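PDB 6EUA: angiopoietin-related protein 3 from Homo sapiens, which raises plasma triglycerides by inhibiting lipoprotein lipase and, through its fibrinogen-like C-terminal domain, the part in this structure, mediates endothelial cell adhesion. Local coordinates for residues A[13-27]-A[38-50]. Numbering follows the deposited sequence.
Sequences CTTIYNRGEHTSGMY and HVYCDVISGSPWT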
loop_
_atom_site.group_PDB
_atom_site.type_symbol
_atom_site.label_atom_id
_atom_site.label_comp_id
_atom_site.label_asym_id
_atom_site.label_seq_id
_atom_site.Cartn_x
_atom_site.Cartn_y
_atom_site.Cartn_z
ATOM N N CYS A 13 -16.645 -6.333 0.214
ATOM C CA CYS A 13 -16.260 -5.067 0.828
ATOM C C CYS A 13 -17.414 -4.404 1.584
ATOM O O CYS A 13 -17.177 -3.699 2.576
ATOM C CB CYS A 13 -15.698 -4.128 -0.240
ATOM S SG CYS A 13 -14.029 -4.608 -0.844
ATOM N N THR A 14 -18.656 -4.588 1.128
ATOM C CA THR A 14 -19.787 -3.975 1.816
ATOM C C THR A 14 -19.920 -4.527 3.227
ATOM O O THR A 14 -20.204 -3.780 4.178
ATOM C CB THR A 14 -21.072 -4.209 1.019
ATOM O OG1 THR A 14 -20.990 -3.503 -0.219
ATOM C CG2 THR A 14 -22.315 -3.759 1.794
ATOM N N THR A 15 -19.705 -5.835 3.395
ATOM C CA THR A 15 -19.788 -6.388 4.738
ATOM C C THR A 15 -18.549 -6.020 5.559
ATOM O O THR A 15 -18.610 -5.919 6.786
ATOM C CB THR A 15 -19.959 -7.896 4.670
ATOM O OG1 THR A 15 -18.686 -8.522 4.631
ATOM C CG2 THR A 15 -20.715 -8.302 3.402
ATOM N N ILE A 16 -17.404 -5.831 4.905
ATOM C CA ILE A 16 -16.251 -5.285 5.612
ATOM C C ILE A 16 -16.578 -3.897 6.150
ATOM O O ILE A 16 -16.316 -3.595 7.321
ATOM C CB ILE A 16 -15.016 -5.277 4.689
ATOM C CG1 ILE A 16 -14.439 -6.683 4.605
ATOM C CG2 ILE A 16 -13.967 -4.286 5.189
ATOM C CD1 ILE A 16 -13.399 -6.850 3.573
ATOM N N TYR A 17 -17.162 -3.036 5.307
ATOM C CA TYR A 17 -17.570 -1.711 5.757
ATOM C C TYR A 17 -18.579 -1.805 6.892
ATOM O O TYR A 17 -18.390 -1.202 7.954
ATOM C CB TYR A 17 -18.132 -0.909 4.580
ATOM C CG TYR A 17 -18.501 0.513 4.924
ATOM C CD1 TYR A 17 -19.761 0.811 5.419
ATOM C CD2 TYR A 17 -17.596 1.564 4.741
ATOM C CE1 TYR A 17 -20.114 2.101 5.730
ATOM C CE2 TYR A 17 -17.949 2.872 5.056
ATOM C CZ TYR A 17 -19.216 3.127 5.545
ATOM O OH TYR A 17 -19.585 4.410 5.865
ATOM N N ASN A 18 -19.646 -2.583 6.705
ATOM C CA ASN A 18 -20.675 -2.656 7.744
ATOM C C ASN A 18 -20.145 -3.199 9.064
ATOM O O ASN A 18 -20.734 -2.916 10.110
ATOM C CB ASN A 18 -21.875 -3.494 7.272
ATOM C CG ASN A 18 -22.516 -2.925 6.027
ATOM O OD1 ASN A 18 -22.316 -1.755 5.697
ATOM N ND2 ASN A 18 -23.308 -3.738 5.338
ATOM N N ARG A 19 -19.041 -3.937 9.049
ATOM C CA ARG A 19 -18.415 -4.414 10.273
ATOM C C ARG A 19 -17.446 -3.404 10.889
ATOM O O ARG A 19 -16.718 -3.757 11.823
ATOM C CB ARG A 19 -17.681 -5.726 10.006
ATOM C CG ARG A 19 -18.598 -6.905 9.806
ATOM C CD ARG A 19 -17.857 -8.212 9.975
ATOM N NE ARG A 19 -18.603 -9.317 9.385
ATOM C CZ ARG A 19 -18.139 -10.558 9.279
ATOM N NH1 ARG A 19 -16.922 -10.847 9.726
ATOM N NH2 ARG A 19 -18.888 -11.505 8.722
ATOM N N GLY A 20 -17.390 -2.172 10.377
ATOM C CA GLY A 20 -16.644 -1.116 11.034
ATOM C C GLY A 20 -15.339 -0.706 10.387
ATOM O O GLY A 20 -14.673 0.189 10.912
ATOM N N GLU A 21 -14.936 -1.317 9.280
ATOM C CA GLU A 21 -13.760 -0.858 8.536
ATOM C C GLU A 21 -14.232 0.139 7.485
ATOM O O GLU A 21 -14.705 -0.249 6.407
ATOM C CB GLU A 21 -13.022 -2.028 7.899
ATOM C CG GLU A 21 -12.806 -3.172 8.863
ATOM C CD GLU A 21 -11.353 -3.368 9.212
ATOM O OE1 GLU A 21 -10.580 -2.384 9.150
ATOM O OE2 GLU A 21 -10.990 -4.518 9.534
ATOM N N HIS A 22 -14.102 1.431 7.793
ATOM C CA HIS A 22 -14.603 2.477 6.915
ATOM C C HIS A 22 -13.506 3.135 6.099
ATOM O O HIS A 22 -13.786 4.075 5.351
ATOM C CB HIS A 22 -15.374 3.518 7.720
ATOM C CG HIS A 22 -16.673 3.006 8.260
ATOM N ND1 HIS A 22 -17.537 3.784 8.999
ATOM C CD2 HIS A 22 -17.258 1.790 8.157
ATOM C CE1 HIS A 22 -18.592 3.064 9.341
ATOM N NE2 HIS A 22 -18.448 1.851 8.837
ATOM N N THR A 23 -12.283 2.632 6.180
ATOM C CA THR A 23 -11.165 3.171 5.419
ATOM C C THR A 23 -10.839 2.259 4.241
ATOM O O THR A 23 -10.954 1.033 4.339
ATOM C CB THR A 23 -9.931 3.309 6.311
ATOM O OG1 THR A 23 -9.742 2.086 7.031
ATOM C CG2 THR A 23 -10.122 4.450 7.317
ATOM N N SER A 24 -10.400 2.870 3.138
ATOM C CA SER A 24 -9.985 2.129 1.954
ATOM C C SER A 24 -8.662 1.412 2.195
ATOM O O SER A 24 -7.808 1.877 2.959
ATOM C CB SER A 24 -9.814 3.062 0.756
ATOM O OG SER A 24 -11.041 3.562 0.261
ATOM N N GLY A 25 -8.485 0.291 1.507
ATOM C CA GLY A 25 -7.278 -0.499 1.645
ATOM C C GLY A 25 -7.519 -1.957 1.288
ATOM O O GLY A 25 -8.606 -2.345 0.848
ATOM N N MET A 26 -6.470 -2.754 1.512
ATOM C CA MET A 26 -6.418 -4.162 1.122
ATOM C C MET A 26 -7.001 -5.040 2.227
ATOM O O MET A 26 -6.607 -4.922 3.395
ATOM C CB MET A 26 -4.965 -4.562 0.823
ATOM C CG MET A 26 -4.743 -6.030 0.361
ATOM S SD MET A 26 -3.010 -6.485 0.017
ATOM C CE MET A 26 -2.219 -6.044 1.565
ATOM N N TYR A 27 -7.924 -5.930 1.858
ATOM C CA TYR A 27 -8.621 -6.769 2.830
ATOM C C TYR A 27 -8.791 -8.181 2.276
ATOM O O TYR A 27 -8.910 -8.368 1.064
ATOM C CB TYR A 27 -10.009 -6.206 3.181
ATOM C CG TYR A 27 -10.026 -4.855 3.876
ATOM C CD1 TYR A 27 -9.877 -4.759 5.254
ATOM C CD2 TYR A 27 -10.216 -3.678 3.154
ATOM C CE1 TYR A 27 -9.896 -3.526 5.896
ATOM C CE2 TYR A 27 -10.237 -2.440 3.789
ATOM C CZ TYR A 27 -10.082 -2.370 5.158
ATOM O OH TYR A 27 -10.098 -1.139 5.789
ATOM N N HIS A 38 -7.598 -11.657 -1.577
ATOM C CA HIS A 38 -7.485 -10.274 -1.138
ATOM C C HIS A 38 -8.018 -9.329 -2.199
ATOM O O HIS A 38 -7.810 -9.545 -3.397
ATOM C CB HIS A 38 -6.037 -9.911 -0.805
ATOM C CG HIS A 38 -5.512 -10.650 0.378
ATOM N ND1 HIS A 38 -5.404 -10.077 1.627
ATOM C CD2 HIS A 38 -5.119 -11.938 0.517
ATOM C CE1 HIS A 38 -4.943 -10.976 2.480
ATOM N NE2 HIS A 38 -4.757 -12.112 1.832
ATOM N N VAL A 39 -8.687 -8.267 -1.741
ATOM C CA VAL A 39 -9.230 -7.239 -2.610
ATOM C C VAL A 39 -8.806 -5.886 -2.067
ATOM O O VAL A 39 -8.400 -5.750 -0.908
ATOM C CB VAL A 39 -10.770 -7.309 -2.711
ATOM C CG1 VAL A 39 -11.207 -8.559 -3.455
ATOM C CG2 VAL A 39 -11.429 -7.200 -1.311
ATOM N N TYR A 40 -8.899 -4.876 -2.927
ATOM C CA TYR A 40 -8.827 -3.487 -2.490
ATOM C C TYR A 40 -10.256 -2.986 -2.307
ATOM O O TYR A 40 -11.047 -2.999 -3.260
ATOM C CB TYR A 40 -8.058 -2.608 -3.481
ATOM C CG TYR A 40 -7.798 -1.237 -2.917
ATOM C CD1 TYR A 40 -8.730 -0.213 -3.057
ATOM C CD2 TYR A 40 -6.633 -0.974 -2.209
ATOM C CE1 TYR A 40 -8.497 1.044 -2.505
ATOM C CE2 TYR A 40 -6.390 0.276 -1.663
ATOM C CZ TYR A 40 -7.323 1.276 -1.816
ATOM O OH TYR A 40 -7.083 2.510 -1.263
ATOM N N CYS A 41 -10.604 -2.605 -1.075
ATOM C CA CYS A 41 -11.915 -2.028 -0.796
ATOM C C CYS A 41 -11.779 -0.517 -0.892
ATOM O O CYS A 41 -10.914 0.075 -0.240
ATOM C CB CYS A 41 -12.445 -2.439 0.581
ATOM S SG CYS A 41 -12.841 -4.223 0.775
ATOM N N ASP A 42 -12.635 0.103 -1.694
ATOM C CA ASP A 42 -12.544 1.527 -1.989
ATOM C C ASP A 42 -13.847 2.189 -1.562
ATOM O O ASP A 42 -14.894 1.970 -2.181
ATOM C CB ASP A 42 -12.263 1.748 -3.472
ATOM C CG ASP A 42 -11.590 3.083 -3.757
ATOM O OD1 ASP A 42 -11.301 3.841 -2.801
ATOM O OD2 ASP A 42 -11.352 3.363 -4.956
ATOM N N VAL A 43 -13.774 2.976 -0.495
ATOM C CA VAL A 43 -14.917 3.710 0.034
ATOM C C VAL A 43 -14.945 5.055 -0.665
ATOM O O VAL A 43 -13.955 5.796 -0.645
ATOM C CB VAL A 43 -14.813 3.877 1.558
ATOM C CG1 VAL A 43 -16.033 4.607 2.127
ATOM C CG2 VAL A 43 -14.629 2.517 2.215
ATOM N N ILE A 44 -16.060 5.352 -1.320
ATOM C CA ILE A 44 -16.239 6.601 -2.048
ATOM C C ILE A 44 -17.484 7.271 -1.497
ATOM O O ILE A 44 -18.591 6.728 -1.608
ATOM C CB ILE A 44 -16.321 6.374 -3.561
ATOM C CG1 ILE A 44 -15.083 5.605 -4.013
ATOM C CG2 ILE A 44 -16.420 7.687 -4.320
ATOM C CD1 ILE A 44 -15.197 5.100 -5.407
ATOM N N SER A 45 -17.289 8.427 -0.854
ATOM C CA SER A 45 -18.364 9.226 -0.269
ATOM C C SER A 45 -19.233 8.397 0.677
ATOM O O SER A 45 -20.463 8.416 0.609
ATOM C CB SER A 45 -19.209 9.887 -1.358
ATOM O OG SER A 45 -18.399 10.685 -2.204
ATOM N N GLY A 46 -18.577 7.652 1.563
ATOM C CA GLY A 46 -19.275 6.910 2.595
ATOM C C GLY A 46 -19.892 5.589 2.177
ATOM O O GLY A 46 -20.502 4.921 3.025
ATOM N N SER A 47 -19.769 5.194 0.909
ATOM C CA SER A 47 -20.268 3.917 0.399
ATOM C C SER A 47 -19.120 3.019 -0.047
ATOM O O SER A 47 -18.258 3.468 -0.814
ATOM C CB SER A 47 -21.226 4.153 -0.793
ATOM O OG SER A 47 -22.460 4.717 -0.382
ATOM N N PRO A 48 -19.097 1.743 0.345
ATOM C CA PRO A 48 -17.994 0.862 -0.040
ATOM C C PRO A 48 -18.177 0.223 -1.410
ATOM O O PRO A 48 -19.285 -0.121 -1.822
ATOM C CB PRO A 48 -18.043 -0.220 1.044
ATOM C CG PRO A 48 -19.516 -0.349 1.310
ATOM C CD PRO A 48 -20.083 1.041 1.188
ATOM N N TRP A 49 -17.045 0.047 -2.103
ATOM C CA TRP A 49 -16.958 -0.652 -3.382
ATOM C C TRP A 49 -15.836 -1.680 -3.310
ATOM O O TRP A 49 -14.857 -1.486 -2.582
ATOM C CB TRP A 49 -16.668 0.327 -4.569
ATOM C CG TRP A 49 -17.708 1.412 -4.776
ATOM C CD1 TRP A 49 -17.850 2.564 -4.049
ATOM C CD2 TRP A 49 -18.761 1.428 -5.758
ATOM N NE1 TRP A 49 -18.924 3.293 -4.513
ATOM C CE2 TRP A 49 -19.494 2.627 -5.568
ATOM C CE3 TRP A 49 -19.153 0.550 -6.776
ATOM C CZ2 TRP A 49 -20.598 2.976 -6.370
ATOM C CZ3 TRP A 49 -20.244 0.897 -7.576
ATOM C CH2 TRP A 49 -20.960 2.101 -7.359
ATOM N N THR A 50 -15.965 -2.771 -4.081
ATOM C CA THR A 50 -14.822 -3.638 -4.370
ATOM C C THR A 50 -14.150 -3.130 -5.644
ATOM O O THR A 50 -14.790 -3.055 -6.696
ATOM C CB THR A 50 -15.239 -5.107 -4.543
ATOM O OG1 THR A 50 -15.888 -5.583 -3.356
ATOM C CG2 THR A 50 -14.009 -5.989 -4.832
HETATM O O HOH W 1 -19.166 -2.947 -1.777
HETATM O O HOH W 2 -11.717 6.390 1.261
#
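Gly25 and Tyr27 pair with Cys41 and Val39 as antiparallel hydrogen-bonded pairs on either side of the non-hydrogen-bonded pair Met26-Tyr40, four backbone bonds joining strands 25-27 and 38-44, while the axis of helix 13-18 comes within 7.3 Å of that of strand 47-50, their N-to-C directions 145° apart. The arrangement illustrates how a disulfide can fasten a short helix onto a β-hairpin. Cys13 SG bonds to Cys41 SG at 2.0 Å; Val39 CG2 touches Cys13 SG, while Ile16 CD1 and the Tyr27 ring rest against Cys41 SG, Tyr27 CD2 lying 3.6 Å from Cys41 SG in an oblique sulfur-aromatic contact. Thr50 OG1, also against Cys13 SG, is buried without a polar partner.

A turn further along the helix, Tyr17 has CG anti to its backbone N (chi1 -176°), which carries the ring out between His22 CD2, which lies over the centre of one face, and Pro48 CD, offset toward the rim of the other. Pro48 CG reaches Tyr17 CB at 3.6 Å, and Val43 CG1 meets ring atom CE2. Next to Gly25, Ser24 OG accepts a hydrogen bond from Val43 N at 2.9 Å, with Asp42 OD1 close by.

On the sheet face that also bears Met26, the Tyr40 ring folds across the Gly25 backbone, its CE2 3.5 Å from Gly25 CA and one face over Gly25 N. An alanine in place of Tyr40 would probably leave the Gly25 backbone uncovered on this side and deprive Arg75 of the second subunit of its hydroxyl partner.

Asp42 extends the polar network, forming salt bridges to Lys215 and to that same Arg75. Within the fibrinogen C-terminal domain, strand 37-44 lies between strands 25-29 and 47-55, the latter continuing the sheet into strand 213-220, with helix 13-18 packed against the hairpin of strands 37-44 and 47-55.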